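Local coordinates for protein ancestral congerin Con-anc (PDB 3AJZ) that binds beta-galactoside sugars, as galectins do, and here holds a galactose and a glucose in its carbohydrate pocket, at residues Q56-L61 with R74-P79; S41-I46 with D95-Q100. One frame throughout, in Å; residues are numbered along the deposited sequence. Where two conformers were deposited one is given.

Contact 1: residues Q56-L61 with R74-P79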
ATOM      1  N   GLN A  56     -27.393  -6.816   8.862  1.00 17.08           N
ATOM      2  CA  GLN A  56     -27.607  -6.323   7.507  0.50 18.01           C
ATOM      3  C   GLN A  56     -27.265  -4.843   7.489  1.00 17.28           C
ATOM      4  O   GLN A  56     -27.683  -4.076   8.381  1.00 17.75           O
ATOM      5  CB  GLN A  56     -29.046  -6.557   7.041  0.50 18.74           C
ATOM      6  CG  GLN A  56     -29.312  -7.957   6.500  0.50 21.92           C
ATOM      7  CD  GLN A  56     -30.775  -8.162   6.138  0.50 25.66           C
ATOM      8  OE1 GLN A  56     -31.368  -7.356   5.412  0.50 29.77           O
ATOM      9  NE2 GLN A  56     -31.373  -9.234   6.654  0.50 26.97           N
ATOM     10  N   ASN A  57     -26.471  -4.455   6.492  1.00 16.30           N
ATOM     11  CA  ASN A  57     -26.045  -3.068   6.317  1.00 17.01           C
ATOM     12  C   ASN A  57     -25.631  -2.440   7.641  1.00 16.56           C
ATOM     13  O   ASN A  57     -26.129  -1.396   8.055  1.00 16.93           O
ATOM     14  CB  ASN A  57     -27.138  -2.251   5.607  1.00 16.96           C
ATOM     15  CG  ASN A  57     -27.545  -2.873   4.286  1.00 19.45           C
ATOM     16  OD1 ASN A  57     -26.707  -3.306   3.511  1.00 21.41           O
ATOM     17  ND2 ASN A  57     -28.842  -2.947   4.045  1.00 24.07           N
ATOM     18  N   THR A  58     -24.668  -3.086   8.290  1.00 16.09           N
ATOM     19  CA  THR A  58     -24.200  -2.626   9.595  1.00 15.66           C
ATOM     20  C   THR A  58     -22.680  -2.637   9.605  1.00 14.60           C
ATOM     21  O   THR A  58     -22.064  -3.559   9.070  1.00 15.06           O
ATOM     22  CB  THR A  58     -24.708  -3.567  10.708  1.00 16.09           C
ATOM     23  OG1 THR A  58     -26.143  -3.587  10.707  1.00 16.72           O
ATOM     24  CG2 THR A  58     -24.246  -3.119  12.082  1.00 16.21           C
ATOM     25  N   ILE A  59     -22.077  -1.635  10.224  1.00 13.60           N
ATOM     26  CA  ILE A  59     -20.638  -1.691  10.455  1.00 13.24           C
ATOM     27  C   ILE A  59     -20.457  -2.303  11.821  1.00 12.83           C
ATOM     28  O   ILE A  59     -21.026  -1.821  12.810  1.00 14.30           O
ATOM     29  CB  ILE A  59     -19.939  -0.303  10.417  1.00 12.76           C
ATOM     30  CG1 ILE A  59     -20.251   0.389   9.091  1.00 15.67           C
ATOM     31  CG2 ILE A  59     -18.404  -0.453  10.595  1.00 14.05           C
ATOM     32  CD1 ILE A  59     -19.584   1.757   8.973  1.00 16.37           C
ATOM     33  N   VAL A  60     -19.639  -3.356  11.889  1.00 12.72           N
ATOM     34  CA  VAL A  60     -19.244  -3.937  13.171  1.00 12.71           C
ATOM     35  C   VAL A  60     -17.786  -3.607  13.394  1.00 13.56           C
ATOM     36  O   VAL A  60     -16.939  -3.926  12.553  1.00 13.20           O
ATOM     37  CB  VAL A  60     -19.482  -5.453  13.169  1.00 12.23           C
ATOM     38  CG1 VAL A  60     -18.927  -6.067  14.457  1.00 14.32           C
ATOM     39  CG2 VAL A  60     -20.992  -5.719  12.999  1.00 13.00           C
ATOM     40  N   LEU A  61     -17.501  -2.950  14.507  1.00 13.03           N
ATOM     41  CA  LEU A  61     -16.155  -2.556  14.879  1.00 12.30           C
ATOM     42  C   LEU A  61     -15.677  -3.409  16.044  1.00 13.07           C
ATOM     43  O   LEU A  61     -16.423  -3.713  16.992  1.00 13.01           O
ATOM     44  CB  LEU A  61     -16.064  -1.062  15.232  1.00 13.88           C
ATOM     45  CG  LEU A  61     -16.537  -0.172  14.081  1.00 14.82           C
ATOM     46  CD1 LEU A  61     -18.027   0.226  14.242  1.00 15.95           C
ATOM     47  CD2 LEU A  61     -15.642   1.038  13.978  1.00 16.67           C
ATOM     48  N   ARG A  74     -21.287  -1.339  17.149  1.00 15.06           N
ATOM     49  CA  ARG A  74     -22.001  -1.304  15.874  1.00 15.22           C
ATOM     50  C   ARG A  74     -22.361   0.095  15.491  1.00 16.63           C
ATOM     51  O   ARG A  74     -22.610   0.951  16.351  1.00 17.41           O
ATOM     52  CB  ARG A  74     -23.258  -2.175  15.905  1.00 15.19           C
ATOM     53  CG  ARG A  74     -22.936  -3.670  15.726  0.50  9.37           C
ATOM     54  CD  ARG A  74     -24.147  -4.610  15.908  0.50  8.50           C
ATOM     55  NE  ARG A  74     -23.822  -5.969  15.440  0.50  7.02           N
ATOM     56  CZ  ARG A  74     -22.970  -6.789  16.045  0.50  5.59           C
ATOM     57  NH1 ARG A  74     -22.378  -6.435  17.177  0.50  7.50           N
ATOM     58  NH2 ARG A  74     -22.701  -7.959  15.490  0.50  5.90           N
ATOM     59  N   SER A  75     -22.389   0.329  14.183  1.00 16.90           N
ATOM     60  CA  SER A  75     -22.988   1.533  13.613  1.00 17.88           C
ATOM     61  C   SER A  75     -23.954   1.119  12.505  1.00 18.56           C
ATOM     62  O   SER A  75     -23.662   0.229  11.714  1.00 18.41           O
ATOM     63  CB  SER A  75     -21.908   2.449  13.055  1.00 18.67           C
ATOM     64  OG  SER A  75     -22.503   3.605  12.439  1.00 21.71           O
ATOM     65  N   LYS A  76     -25.107   1.771  12.440  1.00 19.02           N
ATOM     66  CA  LYS A  76     -26.081   1.556  11.365  1.00 20.26           C
ATOM     67  C   LYS A  76     -25.911   2.557  10.225  1.00 19.65           C
ATOM     68  O   LYS A  76     -26.705   2.556   9.280  1.00 19.78           O
ATOM     69  CB  LYS A  76     -27.515   1.651  11.904  1.00 22.04           C
ATOM     70  CG  LYS A  76     -27.846   0.636  12.976  1.00 26.64           C
ATOM     71  CD  LYS A  76     -28.648  -0.512  12.421  1.00 33.03           C
ATOM     72  CE  LYS A  76     -27.771  -1.571  11.821  1.00 34.84           C
ATOM     73  NZ  LYS A  76     -28.595  -2.661  11.198  1.00 39.23           N
ATOM     74  N   ASN A  77     -24.908   3.426  10.329  1.00 19.08           N
ATOM     75  CA  ASN A  77     -24.549   4.299   9.207  1.00 19.85           C
ATOM     76  C   ASN A  77     -23.776   3.470   8.212  1.00 18.33           C
ATOM     77  O   ASN A  77     -22.679   3.018   8.507  1.00 19.25           O
ATOM     78  CB  ASN A  77     -23.691   5.481   9.659  1.00 22.31           C
ATOM     79  CG  ASN A  77     -24.500   6.545  10.338  1.00 26.40           C
ATOM     80  OD1 ASN A  77     -25.403   7.128   9.738  1.00 34.57           O
ATOM     81  ND2 ASN A  77     -24.207   6.789  11.602  1.00 32.87           N
ATOM     82  N   PHE A  78     -24.333   3.279   7.027  1.00 16.27           N
ATOM     83  CA  PHE A  78     -23.766   2.277   6.096  1.00 14.98           C
ATOM     84  C   PHE A  78     -23.713   2.788   4.669  1.00 13.87           C
ATOM     85  O   PHE A  78     -24.449   2.312   3.814  1.00 14.56           O
ATOM     86  CB  PHE A  78     -24.559   0.975   6.172  1.00 15.01           C
ATOM     87  CG  PHE A  78     -23.790  -0.202   5.638  1.00 15.14           C
ATOM     88  CD1 PHE A  78     -24.045  -0.727   4.357  1.00 16.54           C
ATOM     89  CD2 PHE A  78     -22.739  -0.728   6.379  1.00 14.71           C
ATOM     90  CE1 PHE A  78     -23.293  -1.816   3.862  1.00 16.06           C
ATOM     91  CE2 PHE A  78     -21.981  -1.810   5.880  1.00 15.60           C
ATOM     92  CZ  PHE A  78     -22.252  -2.334   4.630  1.00 15.81           C
ATOM     93  N   PRO A  79     -22.852   3.795   4.419  1.00 13.63           N
ATOM     94  CA  PRO A  79     -22.794   4.402   3.083  1.00 13.47           C
ATOM     95  C   PRO A  79     -21.909   3.652   2.098  1.00 13.69           C
ATOM     96  O   PRO A  79     -20.893   4.189   1.605  1.00 13.07           O
ATOM     97  CB  PRO A  79     -22.203   5.781   3.374  1.00 13.60           C
ATOM     98  CG  PRO A  79     -21.237   5.519   4.532  1.00 15.01           C
ATOM     99  CD  PRO A  79     -21.988   4.507   5.385  1.00 14.01           C
TER
HETATM  100  O   HOH W   1     -29.060  -5.961  11.241  1.00 24.38           O
HETATM  101  O   HOH W   2     -27.937   0.502   8.012  1.00 26.88           O

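Contact 2: residues S41-I46 with D95-Q100. With GAL (beta-D-galactopyranose), chain B.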
ATOM      1  N   SER A  41      -2.543  -9.399  16.476  1.00 21.70           N
ATOM      2  CA  SER A  41      -3.469  -8.415  17.010  0.50 20.05           C
ATOM      3  C   SER A  41      -3.943  -7.492  15.907  1.00 19.12           C
ATOM      4  O   SER A  41      -3.275  -7.342  14.897  1.00 18.98           O
ATOM      5  CB  SER A  41      -2.832  -7.596  18.140  0.50 20.14           C
ATOM      6  OG  SER A  41      -1.776  -6.766  17.676  0.50 20.64           O
ATOM      7  N   ILE A  42      -5.109  -6.896  16.112  1.00 16.19           N
ATOM      8  CA  ILE A  42      -5.666  -5.900  15.211  1.00 14.67           C
ATOM      9  C   ILE A  42      -6.221  -4.831  16.141  1.00 13.38           C
ATOM     10  O   ILE A  42      -7.118  -5.094  16.950  1.00 12.53           O
ATOM     11  CB  ILE A  42      -6.845  -6.467  14.398  1.00 12.43           C
ATOM     12  CG1 ILE A  42      -6.401  -7.661  13.539  1.00 15.49           C
ATOM     13  CG2 ILE A  42      -7.439  -5.350  13.506  1.00 13.20           C
ATOM     14  CD1 ILE A  42      -7.567  -8.470  12.950  1.00 15.65           C
ATOM     15  N   ALA A  43      -5.681  -3.626  16.049  1.00 12.20           N
ATOM     16  CA  ALA A  43      -6.104  -2.534  16.922  1.00 11.38           C
ATOM     17  C   ALA A  43      -7.489  -2.026  16.536  1.00 10.87           C
ATOM     18  O   ALA A  43      -8.305  -1.632  17.391  1.00 11.54           O
ATOM     19  CB  ALA A  43      -5.060  -1.373  16.881  1.00 11.97           C
ATOM     20  N   LEU A  44      -7.726  -1.993  15.224  1.00 10.96           N
ATOM     21  CA  LEU A  44      -8.969  -1.472  14.701  1.00 10.88           C
ATOM     22  C   LEU A  44      -9.388  -2.346  13.538  1.00 10.88           C
ATOM     23  O   LEU A  44      -8.697  -2.421  12.507  1.00 11.43           O
ATOM     24  CB  LEU A  44      -8.767  -0.017  14.249  1.00 10.37           C
ATOM     25  CG  LEU A  44     -10.000   0.573  13.575  1.00 11.39           C
ATOM     26  CD1 LEU A  44     -11.244   0.644  14.502  1.00 13.00           C
ATOM     27  CD2 LEU A  44      -9.705   1.944  13.024  1.00 13.53           C
ATOM     28  N   HIS A  45     -10.512  -3.050  13.723  1.00 10.26           N
ATOM     29  CA  HIS A  45     -11.171  -3.868  12.711  1.00 10.45           C
ATOM     30  C   HIS A  45     -12.483  -3.209  12.395  1.00 10.53           C
ATOM     31  O   HIS A  45     -13.304  -2.992  13.286  1.00 10.74           O
ATOM     32  CB  HIS A  45     -11.415  -5.262  13.301  1.00 11.38           C
ATOM     33  CG  HIS A  45     -12.319  -6.148  12.489  1.00 11.22           C
ATOM     34  ND1 HIS A  45     -11.937  -6.773  11.314  1.00 10.90           N
ATOM     35  CD2 HIS A  45     -13.568  -6.620  12.770  1.00 10.87           C
ATOM     36  CE1 HIS A  45     -12.917  -7.568  10.902  1.00 12.19           C
ATOM     37  NE2 HIS A  45     -13.924  -7.481  11.757  1.00 12.10           N
ATOM     38  N   ILE A  46     -12.681  -2.855  11.127  1.00 10.97           N
ATOM     39  CA  ILE A  46     -13.918  -2.202  10.695  1.00 11.36           C
ATOM     40  C   ILE A  46     -14.543  -3.142   9.696  1.00 11.28           C
ATOM     41  O   ILE A  46     -14.037  -3.267   8.583  1.00 11.58           O
ATOM     42  CB  ILE A  46     -13.620  -0.856   9.986  1.00 11.91           C
ATOM     43  CG1 ILE A  46     -12.630   0.007  10.791  1.00 12.06           C
ATOM     44  CG2 ILE A  46     -14.933  -0.115   9.743  1.00 12.77           C
ATOM     45  CD1 ILE A  46     -12.041   1.161   9.953  1.00 13.84           C
ATOM     46  N   ASP A  95      -6.581   8.044  22.898  1.00 16.85           N
ATOM     47  CA  ASP A  95      -7.852   7.530  23.404  1.00 16.62           C
ATOM     48  C   ASP A  95      -8.829   6.984  22.380  1.00 17.53           C
ATOM     49  O   ASP A  95      -9.818   6.335  22.757  1.00 18.84           O
ATOM     50  CB  ASP A  95      -8.622   8.652  24.102  1.00 16.62           C
ATOM     51  CG  ASP A  95      -7.898   9.210  25.290  1.00 19.34           C
ATOM     52  OD1 ASP A  95      -7.511   8.417  26.168  1.00 20.64           O
ATOM     53  OD2 ASP A  95      -7.736  10.447  25.345  1.00 21.22           O
ATOM     54  N   THR A  96      -8.690   7.334  21.105  1.00 15.28           N
ATOM     55  CA  THR A  96      -9.818   7.108  20.218  1.00 14.11           C
ATOM     56  C   THR A  96      -9.371   7.082  18.765  1.00 13.95           C
ATOM     57  O   THR A  96      -8.480   7.863  18.360  1.00 14.72           O
ATOM     58  CB  THR A  96     -10.872   8.227  20.390  1.00 14.51           C
ATOM     59  OG1 THR A  96     -11.289   8.278  21.768  1.00 15.95           O
ATOM     60  CG2 THR A  96     -12.064   8.001  19.519  1.00 16.46           C
ATOM     61  N   PHE A  97      -9.965   6.168  18.011  1.00 11.90           N
ATOM     62  CA  PHE A  97      -9.837   6.179  16.542  1.00 12.37           C
ATOM     63  C   PHE A  97     -11.016   6.938  16.015  1.00 12.83           C
ATOM     64  O   PHE A  97     -12.153   6.771  16.496  1.00 12.00           O
ATOM     65  CB  PHE A  97      -9.971   4.765  15.958  1.00 11.53           C
ATOM     66  CG  PHE A  97      -8.820   3.860  16.249  1.00 12.05           C
ATOM     67  CD1 PHE A  97      -7.666   3.845  15.444  1.00 12.81           C
ATOM     68  CD2 PHE A  97      -8.921   2.938  17.285  1.00 13.66           C
ATOM     69  CE1 PHE A  97      -6.635   2.982  15.721  1.00 14.26           C
ATOM     70  CE2 PHE A  97      -7.905   2.058  17.536  1.00 12.93           C
ATOM     71  CZ  PHE A  97      -6.767   2.072  16.780  1.00 12.97           C
ATOM     72  N   TYR A  98     -10.769   7.731  14.971  1.00 12.87           N
ATOM     73  CA  TYR A  98     -11.795   8.483  14.284  1.00 14.03           C
ATOM     74  C   TYR A  98     -11.863   7.993  12.847  1.00 13.92           C
ATOM     75  O   TYR A  98     -10.880   8.111  12.099  1.00 14.57           O
ATOM     76  CB  TYR A  98     -11.428   9.979  14.320  1.00 15.25           C
ATOM     77  CG  TYR A  98     -11.200  10.486  15.731  1.00 14.29           C
ATOM     78  CD1 TYR A  98      -9.926  10.523  16.288  1.00 14.69           C
ATOM     79  CD2 TYR A  98     -12.278  10.884  16.516  1.00 16.47           C
ATOM     80  CE1 TYR A  98      -9.703  10.959  17.608  1.00 14.85           C
ATOM     81  CE2 TYR A  98     -12.072  11.335  17.826  1.00 15.49           C
ATOM     82  CZ  TYR A  98     -10.797  11.361  18.365  1.00 15.95           C
ATOM     83  OH  TYR A  98     -10.574  11.796  19.666  1.00 18.46           O
ATOM     84  N   ILE A  99     -13.002   7.436  12.479  1.00 13.17           N
ATOM     85  CA  ILE A  99     -13.158   6.797  11.178  1.00 14.27           C
ATOM     86  C   ILE A  99     -14.109   7.672  10.363  1.00 15.13           C
ATOM     87  O   ILE A  99     -15.269   7.821  10.724  1.00 17.05           O
ATOM     88  CB  ILE A  99     -13.732   5.383  11.349  1.00 14.82           C
ATOM     89  CG1 ILE A  99     -12.752   4.535  12.164  1.00 16.93           C
ATOM     90  CG2 ILE A  99     -13.964   4.723   9.993  1.00 16.58           C
ATOM     91  CD1 ILE A  99     -13.371   3.950  13.395  1.00 20.51           C
ATOM     92  N   GLN A 100     -13.598   8.254   9.291  1.00 13.57           N
ATOM     93  CA  GLN A 100     -14.395   9.160   8.470  1.00 14.10           C
ATOM     94  C   GLN A 100     -15.004   8.373   7.315  1.00 13.46           C
ATOM     95  O   GLN A 100     -14.274   7.834   6.459  1.00 13.71           O
ATOM     96  CB  GLN A 100     -13.501  10.290   7.935  1.00 13.83           C
ATOM     97  CG  GLN A 100     -14.236  11.366   7.109  1.00 18.22           C
ATOM     98  CD  GLN A 100     -15.239  12.090   7.937  1.00 20.30           C
ATOM     99  OE1 GLN A 100     -14.880  12.814   8.868  1.00 24.19           O
ATOM    100  NE2 GLN A 100     -16.504  11.857   7.656  1.00 20.40           N
TER
HETATM  101  C1  GAL B   2     -17.114 -12.274  13.839  1.00 13.30           C
HETATM  102  C2  GAL B   2     -16.427 -12.514  12.477  1.00 12.81           C
HETATM  103  C3  GAL B   2     -14.984 -12.020  12.493  1.00 12.54           C
HETATM  104  C4  GAL B   2     -14.972 -10.558  12.966  1.00 13.04           C
HETATM  105  C5  GAL B   2     -15.641 -10.523  14.351  1.00 12.74           C
HETATM  106  C6  GAL B   2     -15.664  -9.116  14.918  1.00 13.66           C
HETATM  107  O2  GAL B   2     -16.465 -13.901  12.125  1.00 13.27           O
HETATM  108  O3  GAL B   2     -14.439 -12.136  11.202  1.00 13.57           O
HETATM  109  O4  GAL B   2     -15.627  -9.753  11.997  1.00 12.41           O
HETATM  110  O5  GAL B   2     -17.006 -10.931  14.281  1.00 12.95           O
HETATM  111  O6  GAL B   2     -16.184  -9.127  16.239  1.00 13.98           O

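Contact 1: residues Q56-L61 with R74-P79
R74 leaves its strand alongside V60, with which it forms a non-hydrogen-bonded antiparallel pair, and the two side chains run the same way on the sugar-binding face of the sheet. Its CB lies 3.8 Å from I59 O, and its CG meets two methyls of the partner strand, 3.9 Å from T58 CG2 and equally far from V60 CG2. CD still grazes the threonine methyl. From NE outward the chain passes over V60 CG2, which sits 3.7 Å from R74 NE and covers one face of the guanidinium near its rim. V60 CG1 is anti to the backbone N (chi1 174°), and this turns CG2 to the arginine. NE forms a salt bridge with D55 and NH1 one with E72.

The neighbouring pair, I59 with S75, is hydrogen-bonded: I59 N to S75 O and S75 N to I59 O, both 2.9 Å. Past the strand end, the F78 ring lies against the backbone of N57, whose CA makes a CH-pi contact 3.7 Å from the ring centroid and 15° off its normal. A water links N57 O to K76 O.

Methyls of T58 and V60 therefore line one side of the R74 stem, and that of V60 one face of its guanidinium, while its N-H groups meet carboxylates. This division would be expected to steady R74, whose side chain also touches the bound glucose.

Contact 2: residues S41-I46 with D95-Q100
L44 packs over one face of the F97 ring in a CH-pi contact: its CB sits 3.9 Å from the ring centroid and 11° off the normal. The two side chains run antiparallel to each other, and the leucine, with CG anti to the backbone N (chi1 175°), runs back across the ring until CD2 meets F97 CD1 at 3.7 Å. A43 adds its CB at the far end of the phenylalanine, 3.8 Å from F97 CZ; with L44 it forms a classic beta bulge facing V35.

The ends of L44 and I99 meet head-on, CD1 to CD1 at 4.1 Å. I46 and I99 overlap side by side in opposite senses, I46 CD1 lying 4.0 Å from I99 CG2. Between L44 and I46, H45 faces the sugar, and its NE2 shares a hydrogen bond of 2.8 Å with galactose O4 at the edge of the imidazole.

No hydrogen bond joins the segments. Strands 44-46 and 96-100 belong to the two facing sheets of the galectin beta-sandwich, their axes 10.1 Å apart and 29° from parallel. Strands 85-92 and 106-110 flank 96-100, placing I90, F92 and F109 around this apolar layer, while F118 meets F97 from strand 117-125.

Overall arrangement
Contact 1 is nested along the chain inside the excursion closed by contact 2, and their centres lie about 14 Å apart. Strands 42-49 and 58-65, antiparallel neighbours in one sheet, connect them: I59 CG2 packs 3.6 Å from I46 CG2, and L61 CD2 reaches 3.7 Å from I99 CD1 in the facing sheet. Contact 1 joins strands of a hairpin within a sheet, whereas contact 2 packs one sheet on the other. Both supply residues to the glycan pocket. At the nearest atoms the R74 side chain is about 4 Å from the glucose and that of V60 about 4 Å from the galactose, which H45 holds, together with R30, R49, Y52, N62 and E72.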